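Local coordinates for DNA protection during starvation protein (Agrobacterium tumefaciens, PDB 1O9R) that sequesters Fe(II) and stores it as a ferric mineral inside a hollow dodecamer, shielding DNA from oxidative cleavage without binding it, at residues 150-153 with 154-158. Residues are numbered along the deposited sequence; the frame is centred on the assembly and turned at random.
Sequences SLWF and LEAHV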
loop_
_atom_site.group_PDB
_atom_site.type_symbol
_atom_site.label_atom_id
_atom_site.label_comp_id
_atom_site.label_asym_id
_atom_site.label_seq_id
_atom_site.Cartn_x
_atom_site.Cartn_y
_atom_site.Cartn_z
ATOM N N SER A 150 -2.474 17.870 -21.366
ATOM C CA SER A 150 -3.892 17.475 -21.532
ATOM C C SER A 150 -4.453 17.938 -22.872
ATOM O O SER A 150 -5.177 17.218 -23.566
ATOM C CB SER A 150 -4.732 18.005 -20.388
ATOM O OG SER A 150 -4.265 17.569 -19.123
ATOM N N LEU A 151 -4.030 19.142 -23.308
ATOM C CA LEU A 151 -4.472 19.641 -24.612
ATOM C C LEU A 151 -3.961 18.746 -25.716
ATOM O O LEU A 151 -4.732 18.406 -26.642
ATOM C CB LEU A 151 -3.926 21.100 -24.747
ATOM C CG LEU A 151 -4.228 21.719 -26.154
ATOM C CD1 LEU A 151 -5.720 21.871 -26.400
ATOM C CD2 LEU A 151 -3.476 23.042 -26.260
ATOM N N TRP A 152 -2.696 18.336 -25.638
ATOM C CA TRP A 152 -2.150 17.413 -26.644
ATOM C C TRP A 152 -2.912 16.094 -26.571
ATOM O O TRP A 152 -3.297 15.591 -27.639
ATOM C CB TRP A 152 -0.661 17.196 -26.376
ATOM C CG TRP A 152 -0.095 15.929 -26.918
ATOM C CD1 TRP A 152 -0.249 15.457 -28.219
ATOM C CD2 TRP A 152 0.657 14.950 -26.251
ATOM N NE1 TRP A 152 0.377 14.226 -28.368
ATOM C CE2 TRP A 152 0.963 13.910 -27.173
ATOM C CE3 TRP A 152 1.150 14.857 -24.934
ATOM C CZ2 TRP A 152 1.688 12.780 -26.822
ATOM C CZ3 TRP A 152 1.897 13.733 -24.613
ATOM C CH2 TRP A 152 2.158 12.695 -25.549
ATOM N N PHE A 153 -3.183 15.554 -25.412
ATOM C CA PHE A 153 -3.957 14.284 -25.384
ATOM C C PHE A 153 -5.303 14.442 -26.073
ATOM O O PHE A 153 -5.702 13.515 -26.833
ATOM C CB PHE A 153 -4.177 13.872 -23.917
ATOM C CG PHE A 153 -3.050 13.099 -23.289
ATOM C CD1 PHE A 153 -3.251 12.577 -22.009
ATOM C CD2 PHE A 153 -1.804 12.909 -23.825
ATOM C CE1 PHE A 153 -2.309 11.774 -21.365
ATOM C CE2 PHE A 153 -0.827 12.142 -23.228
ATOM C CZ PHE A 153 -1.066 11.582 -21.988
ATOM N N LEU A 154 -6.002 15.545 -25.878
ATOM C CA LEU A 154 -7.268 15.767 -26.585
ATOM C C LEU A 154 -7.082 15.884 -28.095
ATOM O O LEU A 154 -7.734 15.195 -28.893
ATOM C CB LEU A 154 -7.972 17.024 -26.058
ATOM C CG LEU A 154 -8.436 16.924 -24.587
ATOM C CD1 LEU A 154 -8.809 18.302 -24.072
ATOM C CD2 LEU A 154 -9.651 15.958 -24.508
ATOM N N GLU A 155 -6.125 16.744 -28.473
ATOM C CA GLU A 155 -5.931 16.997 -29.917
ATOM C C GLU A 155 -5.405 15.759 -30.622
ATOM O O GLU A 155 -5.773 15.538 -31.840
ATOM C CB GLU A 155 -4.921 18.155 -30.080
ATOM C CG GLU A 155 -5.546 19.482 -29.709
ATOM C CD GLU A 155 -4.583 20.659 -29.847
ATOM O OE1 GLU A 155 -5.132 21.749 -30.173
ATOM O OE2 GLU A 155 -3.363 20.516 -29.667
ATOM N N ALA A 156 -4.639 14.906 -29.967
ATOM C CA ALA A 156 -4.130 13.720 -30.596
ATOM C C ALA A 156 -5.226 12.700 -30.960
ATOM O O ALA A 156 -4.972 11.875 -31.839
ATOM C CB ALA A 156 -3.061 13.010 -29.776
ATOM N N HIS A 157 -6.417 12.880 -30.432
ATOM C CA HIS A 157 -7.535 12.015 -30.818
ATOM C C HIS A 157 -8.163 12.511 -32.120
ATOM O O HIS A 157 -8.868 11.687 -32.724
ATOM C CB HIS A 157 -8.628 12.040 -29.741
ATOM C CG HIS A 157 -8.352 11.216 -28.525
ATOM N ND1 HIS A 157 -7.632 11.662 -27.423
ATOM C CD2 HIS A 157 -8.712 9.929 -28.246
ATOM C CE1 HIS A 157 -7.543 10.657 -26.552
ATOM N NE2 HIS A 157 -8.201 9.595 -27.006
ATOM N N VAL A 158 -7.902 13.729 -32.549
ATOM C CA VAL A 158 -8.604 14.239 -33.744
ATOM C C VAL A 158 -7.588 14.637 -34.811
ATOM O O VAL A 158 -8.039 14.792 -35.966
ATOM C CB VAL A 158 -9.503 15.451 -33.447
ATOM C CG1 VAL A 158 -10.526 15.129 -32.346
ATOM C CG2 VAL A 158 -8.742 16.727 -33.019
#
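With chi1 at -78°, CG of His157 lies beside its own backbone N, and chi2 turns the ring about perpendicular to the CA-CB-CG plane, which brings ND1 back along the axis to the carbonyl of Phe153. Near the C-terminal end of helix 134-156, one of the long helices of the ferritin-like bundle, Leu151 and Glu155 come together from different first torsions: Leu151 sets CG anti to its own N (chi1 175°), whereas Glu155 keeps CG beside its N and runs out extended. Their side chains cross at a slant, Leu151 CG lying 3.8 Å from Glu155 OE2 and CD1 resting against the carboxylate carbon.

The turn illustrates how a side-chain N-H can take the place of the backbone donor in an i to i+4 pair. Two regular backbone bonds come first, Leu154 N to Ser150 O at 3.0 Å and Glu155 N to Leu151 O. A third, from Ala156 N to Trp152 O at 2.8 Å, completes the series, and the methyl of Ala156 meets the indole obliquely, 3.9 Å from Trp152 NE1. At the following position His157 ND1 donates to Phe153 O at 2.7 Å, somewhat bent at 144°.

Leu154 faces helix 103-130, packing on Leu107, Ile111 and Tyr114. Phe153 and His157 both meet Phe48 of a second subunit; in a third, Thr6 OG1 bonds Glu155 OE2 and the backbone N of Lys7 bonds OE1.

Because ND1 donates to a carbonyl, it carries a proton; the bond restrains the rotation of the imidazole and gives Phe153 O a side-chain donor, while His157 N bonds to Leu154 O. The buried Glu155 carboxylate, with Leu151 carbons against it, instead finds polar partners across a subunit boundary, tying this helix to a third subunit of the dodecameric shell.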